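Local atomic coordinates of diguanylate cyclase (Pseudomonas aeruginosa, PDB entry 5M3C), a protein that carries a GGDEF domain holding guanosine-5'-triphosphate and a calcium ion, joined in the same chain to an EAL domain with a calcium site of its own. Residues S124-I129 / R152-G157; F39-R44 / A148-A153; K105-F110 / S159-Y164. All blocks are in the same frame, centred on the assembly; numbering follows the deposited sequence.

Contact 1. Residues S124-I129 / R152-G157; sequences SASVGI and RAKSRG. With GTP (guanosine-5'-triphosphate), chain I.
S126 meets helix 139-155 through two successive residues, A153 and K154. Its hydroxyl lies against the aliphatic chain of the lysine, with S126 OG 3.3 Å from K154 CD. The A153 methyl packs against the strand backbone, 3.7 Å from A153 CB to V127 O. A bend at chi2 (64°) turns the lysine chain along the strand, and its amine reaches the phosphate end of GTP, where K154 NZ makes a weak hydrogen bond of 3.2 Å to GTP O2G. The serine hydroxyl sits beside its own backbone N, opposite the carbonyl carbon (chi1 -53°), and from there OG hydrogen-bonds to D43 OD1. D43 is also the salt-bridge partner of K154, while the backbone oxygens of D41 and L42 accept from the same amine.

Farther out, the last turn of the helix is tied up by R152 O. It accepts from R156 N at 2.8 Å and from S155 OG at 3.0 Å, the latter in the carbonyl plane on a lone pair. G157 then leaves the helix with positive phi. A125 and V127 point the other way, onto I40, while S126 and A153 lie between sheet and helix in the beta-alpha-beta unit of strand 119-132, helix 139-155 and strand 161-163. The lysine amine is thus gathered in by acceptors from strand 35-43 and by the terminal phosphate, and its positive charge probably offsets part of the negative charge of D43 and the nucleotide.

Contact 2. Residues F39-R44 / A148-A153; sequences FIDLDR and AAMYRA. With CA (calcium ion), chain G; GTP (guanosine-5'-triphosphate), chain I.
M150 bridges F39 and D41, whose side chains project from the same face of strand 35-43. Its CG and F39 CD1 are 3.9 Å apart, the methionine reaching the ring obliquely, and the thioether passes over the aspartate stem with M150 SD 3.7 Å from D41 CB. The methionine leaves the helix with CG anti to the backbone N (chi1 174°), then bends twice. The second bend carries CE back to its helix neighbour, where it sits 3.5 Å above the plane of the Y151 ring and over its centre. E85 of the adjoining strand 85-90 touches both F39 and M150, extending the buried cluster.

Away from this core the two segments diverge. Y151 and R152 reach helix 168-187 and are partly exposed, and in the loop after the strand R44, also partly exposed, is modelled only to CG. That end is held by the metal and nucleotide, and also by K154 farther along the helix. The calcium ion is bound by D41 OD1 and, at 2.3 Å, by L42 O. GTP supplies one oxygen from each of its three phosphates, O3G, O2B and O2A, and D84 adds the sixth ligand. Beyond the metal, R44 N donates almost straight to GTP O2G (3.0 Å, 177°) and only weakly to GTP O3B. D41 therefore has two roles: its CB packs on the methionine, while one carboxylate oxygen holds the ion.

Here the end of strand 35-43, with D41 and the L42 carbonyl on the calcium ion and helix 139-155 packed on the face that bears F39 and D41, forms part of the GTP site of the GGDEF domain, consistent with its place in the nucleotide cyclase clan.

Contact 3. Residues K105-F110 / S159-Y164; sequences KLLNAF and SRIEYY
L107 rests on I161 in a wholly aliphatic contact. The two side chains run past one another in opposite directions, and L107 CD1 lies 3.4 Å from both CG1 and CD1 of I161. The isoleucine presents this branch because CG1 stands opposite the carbonyl carbon, beside the backbone N (chi1 -67°). The other leucine methyl turns to the preceding loop, with L107 CD2 3.9 Å from S159 O.

None of the polar bonds links the two segments. On the 105-110 side, F110 N donates to L107 O at 2.8 Å, and that same carbonyl oxygen lies in the plane of the F110 ring, at its edge. On the 159-164 side, R160 grips E162 side-on, its NE and NH2 both aimed at one carboxylate oxygen, with R160 NH2 2.8 Å from E162 OE2. The oxygen lies nearly in the guanidinium plane, met by NH2 close to its C-O axis and by NE on the anti side. R156 adds a further salt bridge to it. These charged groups stand on the helix 139-155 side of strand 161-163, whereas I161 faces helix 96-108.

R160 and E162 pair by backbone bonds with V127 of strand 119-132, E162 also with I129, and S159 N bonds to the D43 carboxylate (OD2). Meeting through carbon alone, L107 and I161 join helix 96-108 to the edge strand by apolar packing that is only partly shielded from solvent. E162, met by three donors at OE2, probably offsets part of the charge of R160 and R156, whose guanidinium groups lie near each other.

Following the chain from the N terminus, strand 35-43 supplies the first half of contact 2, which helix 139-155 closes more than a hundred residues later, the longest of the three loops. Helix 96-108 then opens contact 3 and strand 119-132 opens contact 1. Contacts 2 and 1 close in turn on the same helix, sharing R152 and A153, and contact 3 closes last, on strand 161-163. Contact 1 thus falls within the span of contact 3, while contacts 2 and 3 cross. Together they fasten helices to both faces of one sheet, the one that carries the GTP site: 139-155 through contacts 1 and 2, and 96-108 through contact 3.

Contact 1. Residues S124-I129 / R152-G157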
# COMPACT_ATOMS: atom_id res chain seq x y z
N SER B 124 6.20 -22.40 -7.81
CA SER B 124 6.70 -22.33 -6.45
C SER B 124 6.27 -23.57 -5.68
O SER B 124 5.53 -24.41 -6.20
CB SER B 124 6.17 -21.07 -5.77
OG SER B 124 6.58 -21.02 -4.41
N ALA B 125 6.73 -23.69 -4.43
CA ALA B 125 6.39 -24.85 -3.61
C ALA B 125 6.52 -24.55 -2.13
O ALA B 125 7.28 -23.67 -1.73
CB ALA B 125 7.27 -26.03 -3.99
N SER B 126 5.76 -25.28 -1.32
CA SER B 126 5.86 -25.18 0.13
C SER B 126 6.52 -26.45 0.66
O SER B 126 6.33 -27.54 0.11
CB SER B 126 4.48 -25.00 0.75
OG SER B 126 3.80 -23.92 0.15
N VAL B 127 7.30 -26.32 1.73
CA VAL B 127 8.08 -27.45 2.21
C VAL B 127 7.91 -27.68 3.71
O VAL B 127 8.07 -26.77 4.52
CB VAL B 127 9.58 -27.24 1.92
CG1 VAL B 127 10.37 -28.49 2.28
CG2 VAL B 127 9.79 -26.88 0.46
N GLY B 128 7.59 -28.92 4.06
CA GLY B 128 7.50 -29.32 5.46
C GLY B 128 8.64 -30.25 5.79
O GLY B 128 9.01 -31.08 4.97
N ILE B 129 9.20 -30.12 6.99
CA ILE B 129 10.32 -30.97 7.39
C ILE B 129 9.99 -31.81 8.61
O ILE B 129 9.47 -31.30 9.60
CB ILE B 129 11.57 -30.13 7.72
CG1 ILE B 129 11.86 -29.12 6.61
CG2 ILE B 129 12.78 -31.04 7.92
CD1 ILE B 129 13.03 -28.21 6.90
N ARG B 152 1.30 -26.55 7.24
CA ARG B 152 1.65 -25.37 8.02
C ARG B 152 2.32 -24.32 7.14
O ARG B 152 1.92 -23.17 7.12
CB ARG B 152 2.58 -25.76 9.17
CG ARG B 152 3.03 -24.60 10.04
CD ARG B 152 1.86 -23.91 10.72
NE ARG B 152 2.27 -23.22 11.94
CZ ARG B 152 1.47 -22.46 12.68
NH1 ARG B 152 1.94 -21.87 13.77
NH2 ARG B 152 0.20 -22.29 12.34
N ALA B 153 3.36 -24.73 6.41
CA ALA B 153 4.01 -23.84 5.47
C ALA B 153 2.99 -23.30 4.48
O ALA B 153 3.09 -22.16 4.02
CB ALA B 153 5.12 -24.57 4.72
N LYS B 154 2.00 -24.13 4.18
CA LYS B 154 0.93 -23.75 3.26
C LYS B 154 0.06 -22.66 3.87
O LYS B 154 -0.40 -21.77 3.15
CB LYS B 154 0.07 -24.98 2.93
CG LYS B 154 -0.32 -25.11 1.46
CD LYS B 154 0.89 -25.32 0.57
CE LYS B 154 0.51 -26.02 -0.72
NZ LYS B 154 1.57 -25.92 -1.76
N SER B 155 -0.16 -22.71 5.18
CA SER B 155 -1.03 -21.74 5.85
C SER B 155 -0.31 -20.45 6.26
O SER B 155 -0.87 -19.36 6.15
CB SER B 155 -1.70 -22.36 7.07
OG SER B 155 -0.80 -22.47 8.17
N ARG B 156 0.93 -20.58 6.74
CA ARG B 156 1.71 -19.42 7.18
C ARG B 156 2.21 -18.58 6.01
O ARG B 156 2.97 -17.63 6.18
CB ARG B 156 2.92 -19.87 8.02
CG ARG B 156 2.58 -20.22 9.46
CD ARG B 156 3.82 -20.64 10.23
NE ARG B 156 4.95 -19.74 10.01
CZ ARG B 156 5.10 -18.56 10.61
NH1 ARG B 156 4.18 -18.12 11.47
NH2 ARG B 156 6.16 -17.81 10.35
N GLY B 157 1.78 -18.95 4.81
CA GLY B 157 2.19 -18.26 3.59
C GLY B 157 2.42 -19.28 2.51
O GLY B 157 1.71 -20.28 2.42
PG GTP I . -2.12 -25.31 -3.06
O1G GTP I . -3.23 -25.03 -2.08
O2G GTP I . -0.97 -24.33 -3.01
O3G GTP I . -1.68 -26.75 -3.11
O3B GTP I . -2.74 -25.01 -4.52
PB GTP I . -2.94 -26.18 -5.61
O1B GTP I . -3.82 -25.65 -6.72
O2B GTP I . -1.59 -26.76 -5.95
O3A GTP I . -3.80 -27.24 -4.75
PA GTP I . -3.76 -28.82 -5.03
O1A GTP I . -5.09 -29.41 -4.62
O2A GTP I . -2.48 -29.40 -4.46
O5' GTP I . -3.67 -28.89 -6.63
C5' GTP I . -2.92 -29.93 -7.23
C4' GTP I . -2.95 -29.71 -8.72
O4' GTP I . -1.94 -30.51 -9.34
C3' GTP I . -4.29 -30.11 -9.32
O3' GTP I . -4.88 -29.01 -10.03
C2' GTP I . -3.98 -31.25 -10.26
O2' GTP I . -4.74 -31.19 -11.47
C1' GTP I . -2.49 -31.08 -10.52
N9 GTP I . -1.88 -32.38 -10.86
C8 GTP I . -1.77 -33.45 -10.05
N7 GTP I . -1.15 -34.46 -10.70
C5 GTP I . -0.85 -34.03 -11.95
C6 GTP I . -0.20 -34.59 -13.15
O6 GTP I . 0.24 -35.76 -13.14
N1 GTP I . -0.09 -33.81 -14.23
C2 GTP I . -0.56 -32.55 -14.26
N2 GTP I . -0.42 -31.82 -15.39
N3 GTP I . -1.17 -31.97 -13.19
C4 GTP I . -1.34 -32.66 -12.04

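Contact 2. Residues F39-R44 / A148-A153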
# COMPACT_ATOMS: atom_id res chain seq x y z
N PHE B 39 8.64 -32.93 2.89
CA PHE B 39 7.41 -32.98 2.11
C PHE B 39 7.26 -31.71 1.28
O PHE B 39 7.16 -30.61 1.84
CB PHE B 39 6.21 -33.14 3.03
CG PHE B 39 5.01 -33.75 2.37
CD1 PHE B 39 4.32 -33.07 1.40
CD2 PHE B 39 4.59 -35.02 2.74
CE1 PHE B 39 3.21 -33.64 0.79
CE2 PHE B 39 3.49 -35.59 2.14
CZ PHE B 39 2.80 -34.90 1.16
N ILE B 40 7.22 -31.86 -0.04
CA ILE B 40 7.14 -30.71 -0.94
C ILE B 40 5.89 -30.74 -1.81
O ILE B 40 5.72 -31.64 -2.62
CB ILE B 40 8.36 -30.65 -1.88
CG1 ILE B 40 9.65 -30.47 -1.08
CG2 ILE B 40 8.18 -29.53 -2.89
CD1 ILE B 40 10.90 -30.44 -1.93
N ASP B 41 5.03 -29.74 -1.65
CA ASP B 41 3.79 -29.65 -2.39
C ASP B 41 3.78 -28.38 -3.24
O ASP B 41 3.87 -27.27 -2.72
CB ASP B 41 2.60 -29.64 -1.42
CG ASP B 41 1.26 -29.75 -2.12
OD1 ASP B 41 1.11 -29.20 -3.22
OD2 ASP B 41 0.35 -30.40 -1.56
N LEU B 42 3.69 -28.55 -4.56
CA LEU B 42 3.72 -27.41 -5.47
C LEU B 42 2.66 -26.38 -5.09
O LEU B 42 1.58 -26.74 -4.63
CB LEU B 42 3.52 -27.86 -6.92
CG LEU B 42 4.63 -28.73 -7.53
CD1 LEU B 42 4.42 -28.91 -9.02
CD2 LEU B 42 6.00 -28.13 -7.26
N ASP B 43 2.99 -25.10 -5.27
CA ASP B 43 2.08 -24.01 -4.91
C ASP B 43 1.15 -23.61 -6.05
O ASP B 43 1.60 -23.34 -7.17
CB ASP B 43 2.89 -22.79 -4.46
CG ASP B 43 3.48 -22.94 -3.08
OD1 ASP B 43 2.80 -23.53 -2.21
OD2 ASP B 43 4.61 -22.47 -2.86
N ARG B 44 -0.14 -23.57 -5.76
CA ARG B 44 -1.15 -23.13 -6.72
C ARG B 44 -0.87 -23.65 -8.13
O ARG B 44 -0.80 -22.89 -9.09
CB ARG B 44 -1.22 -21.60 -6.73
CG ARG B 44 -1.73 -21.00 -5.43
N ALA B 148 2.08 -32.60 7.65
CA ALA B 148 1.49 -31.54 8.47
C ALA B 148 2.29 -30.25 8.36
O ALA B 148 1.73 -29.17 8.17
CB ALA B 148 1.41 -31.99 9.92
N ALA B 149 3.61 -30.36 8.47
CA ALA B 149 4.50 -29.21 8.35
C ALA B 149 4.31 -28.53 7.00
O ALA B 149 4.36 -27.30 6.90
CB ALA B 149 5.95 -29.64 8.53
N MET B 150 4.10 -29.33 5.96
CA MET B 150 3.86 -28.78 4.63
C MET B 150 2.58 -27.96 4.63
O MET B 150 2.54 -26.87 4.07
CB MET B 150 3.78 -29.89 3.58
CG MET B 150 3.39 -29.38 2.20
SD MET B 150 1.65 -28.94 2.07
CE MET B 150 0.89 -30.56 2.16
N TYR B 151 1.53 -28.47 5.28
CA TYR B 151 0.27 -27.74 5.39
C TYR B 151 0.46 -26.46 6.22
O TYR B 151 -0.15 -25.42 5.93
CB TYR B 151 -0.83 -28.62 5.99
CG TYR B 151 -1.44 -29.58 5.00
CD1 TYR B 151 -2.07 -29.11 3.85
CD2 TYR B 151 -1.41 -30.95 5.20
CE1 TYR B 151 -2.64 -29.97 2.94
CE2 TYR B 151 -1.97 -31.83 4.29
CZ TYR B 151 -2.58 -31.33 3.16
OH TYR B 151 -3.15 -32.19 2.25
N ARG B 152 1.30 -26.55 7.24
CA ARG B 152 1.65 -25.37 8.02
C ARG B 152 2.32 -24.32 7.14
O ARG B 152 1.92 -23.17 7.12
CB ARG B 152 2.58 -25.76 9.17
CG ARG B 152 3.03 -24.60 10.04
CD ARG B 152 1.86 -23.91 10.72
NE ARG B 152 2.27 -23.22 11.94
CZ ARG B 152 1.47 -22.46 12.68
NH1 ARG B 152 1.94 -21.87 13.77
NH2 ARG B 152 0.20 -22.29 12.34
N ALA B 153 3.36 -24.73 6.41
CA ALA B 153 4.01 -23.84 5.47
C ALA B 153 2.99 -23.30 4.48
O ALA B 153 3.09 -22.16 4.02
CB ALA B 153 5.12 -24.57 4.72
CA CA G . -0.36 -28.03 -4.46
PG GTP I . -2.12 -25.31 -3.06
O1G GTP I . -3.23 -25.03 -2.08
O2G GTP I . -0.97 -24.33 -3.01
O3G GTP I . -1.68 -26.75 -3.11
O3B GTP I . -2.74 -25.01 -4.52
PB GTP I . -2.94 -26.18 -5.61
O1B GTP I . -3.82 -25.65 -6.72
O2B GTP I . -1.59 -26.76 -5.95
O3A GTP I . -3.80 -27.24 -4.75
PA GTP I . -3.76 -28.82 -5.03
O1A GTP I . -5.09 -29.41 -4.62
O2A GTP I . -2.48 -29.40 -4.46
O5' GTP I . -3.67 -28.89 -6.63
C5' GTP I . -2.92 -29.93 -7.23
C4' GTP I . -2.95 -29.71 -8.72
O4' GTP I . -1.94 -30.51 -9.34
C3' GTP I . -4.29 -30.11 -9.32
O3' GTP I . -4.88 -29.01 -10.03
C2' GTP I . -3.98 -31.25 -10.26
O2' GTP I . -4.74 -31.19 -11.47
C1' GTP I . -2.49 -31.08 -10.52
N9 GTP I . -1.88 -32.38 -10.86
C8 GTP I . -1.77 -33.45 -10.05
N7 GTP I . -1.15 -34.46 -10.70
C5 GTP I . -0.85 -34.03 -11.95
C6 GTP I . -0.20 -34.59 -13.15
O6 GTP I . 0.24 -35.76 -13.14
N1 GTP I . -0.09 -33.81 -14.23
C2 GTP I . -0.56 -32.55 -14.26
N2 GTP I . -0.42 -31.82 -15.39
N3 GTP I . -1.17 -31.97 -13.19
C4 GTP I . -1.34 -32.66 -12.04

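Contact 3. Residues K105-F110 / S159-Y164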
# COMPACT_ATOMS: atom_id res chain seq x y z
N LYS B 105 18.28 -25.12 -0.16
CA LYS B 105 18.73 -25.55 -1.48
C LYS B 105 17.52 -25.85 -2.35
O LYS B 105 17.40 -25.34 -3.47
CB LYS B 105 19.60 -26.80 -1.36
CG LYS B 105 21.09 -26.57 -1.53
CD LYS B 105 21.52 -26.74 -2.99
N LEU B 106 16.63 -26.69 -1.83
CA LEU B 106 15.47 -27.16 -2.57
C LEU B 106 14.49 -26.03 -2.85
O LEU B 106 13.83 -26.02 -3.89
CB LEU B 106 14.78 -28.30 -1.82
CG LEU B 106 15.61 -29.58 -1.65
CD1 LEU B 106 15.07 -30.43 -0.52
CD2 LEU B 106 15.67 -30.37 -2.95
N LEU B 107 14.39 -25.08 -1.93
CA LEU B 107 13.58 -23.89 -2.17
C LEU B 107 14.13 -23.07 -3.33
O LEU B 107 13.42 -22.78 -4.28
CB LEU B 107 13.52 -23.00 -0.93
CG LEU B 107 12.19 -22.98 -0.18
CD1 LEU B 107 12.21 -21.91 0.90
CD2 LEU B 107 11.03 -22.74 -1.14
N ASN B 108 15.41 -22.71 -3.23
CA ASN B 108 16.04 -21.86 -4.23
C ASN B 108 16.01 -22.49 -5.62
O ASN B 108 16.26 -21.81 -6.62
CB ASN B 108 17.48 -21.55 -3.82
CG ASN B 108 18.08 -20.42 -4.62
OD1 ASN B 108 17.39 -19.44 -4.95
ND2 ASN B 108 19.37 -20.53 -4.94
N ALA B 109 15.71 -23.78 -5.68
CA ALA B 109 15.61 -24.48 -6.96
C ALA B 109 14.39 -24.00 -7.73
O ALA B 109 14.31 -24.15 -8.95
CB ALA B 109 15.55 -25.98 -6.75
N PHE B 110 13.43 -23.42 -7.01
CA PHE B 110 12.20 -22.90 -7.60
C PHE B 110 12.31 -21.42 -7.96
O PHE B 110 11.37 -20.83 -8.50
CB PHE B 110 11.02 -23.12 -6.65
CG PHE B 110 10.60 -24.55 -6.53
CD1 PHE B 110 9.73 -25.11 -7.45
CD2 PHE B 110 11.08 -25.34 -5.50
CE1 PHE B 110 9.34 -26.44 -7.35
CE2 PHE B 110 10.69 -26.67 -5.39
CZ PHE B 110 9.82 -27.21 -6.32
N SER B 159 5.77 -20.60 -0.65
CA SER B 159 7.15 -20.49 -1.07
C SER B 159 8.05 -20.41 0.16
O SER B 159 9.04 -19.67 0.17
CB SER B 159 7.33 -19.26 -1.96
OG SER B 159 8.60 -19.25 -2.58
N ARG B 160 7.69 -21.17 1.19
CA ARG B 160 8.40 -21.13 2.47
C ARG B 160 8.67 -22.54 2.99
O ARG B 160 8.21 -23.53 2.41
CB ARG B 160 7.58 -20.35 3.50
CG ARG B 160 6.26 -21.01 3.88
CD ARG B 160 5.49 -20.20 4.91
NE ARG B 160 6.25 -20.02 6.15
CZ ARG B 160 6.80 -18.87 6.54
NH1 ARG B 160 6.69 -17.78 5.79
NH2 ARG B 160 7.47 -18.81 7.68
N ILE B 161 9.41 -22.62 4.09
CA ILE B 161 9.75 -23.89 4.72
C ILE B 161 9.26 -23.90 6.16
O ILE B 161 9.31 -22.87 6.84
CB ILE B 161 11.28 -24.11 4.69
CG1 ILE B 161 11.74 -24.30 3.24
CG2 ILE B 161 11.67 -25.32 5.52
CD1 ILE B 161 13.25 -24.34 3.07
N GLU B 162 8.79 -25.05 6.63
CA GLU B 162 8.36 -25.17 8.02
C GLU B 162 8.78 -26.49 8.65
O GLU B 162 8.76 -27.54 8.00
CB GLU B 162 6.85 -25.01 8.13
CG GLU B 162 6.35 -23.59 7.85
CD GLU B 162 6.78 -22.59 8.91
OE1 GLU B 162 6.79 -22.95 10.11
OE2 GLU B 162 7.11 -21.45 8.54
N TYR B 163 9.15 -26.42 9.92
CA TYR B 163 9.49 -27.62 10.69
C TYR B 163 8.27 -28.15 11.41
O TYR B 163 7.31 -27.42 11.66
CB TYR B 163 10.60 -27.32 11.70
CG TYR B 163 11.98 -27.33 11.09
CD1 TYR B 163 12.52 -26.17 10.55
CD2 TYR B 163 12.73 -28.49 11.03
CE1 TYR B 163 13.78 -26.17 9.99
CE2 TYR B 163 13.99 -28.50 10.47
CZ TYR B 163 14.51 -27.34 9.94
OH TYR B 163 15.76 -27.33 9.38
N TYR B 164 8.30 -29.44 11.74
CA TYR B 164 7.20 -30.07 12.44
C TYR B 164 7.15 -29.58 13.88
O TYR B 164 8.17 -29.24 14.47
CB TYR B 164 7.35 -31.59 12.41
CG TYR B 164 6.30 -32.31 13.22
CD1 TYR B 164 4.97 -32.32 12.81
CD2 TYR B 164 6.62 -32.98 14.40
CE1 TYR B 164 4.00 -32.97 13.55
CE2 TYR B 164 5.66 -33.63 15.14
CZ TYR B 164 4.35 -33.62 14.71
OH TYR B 164 3.38 -34.27 15.44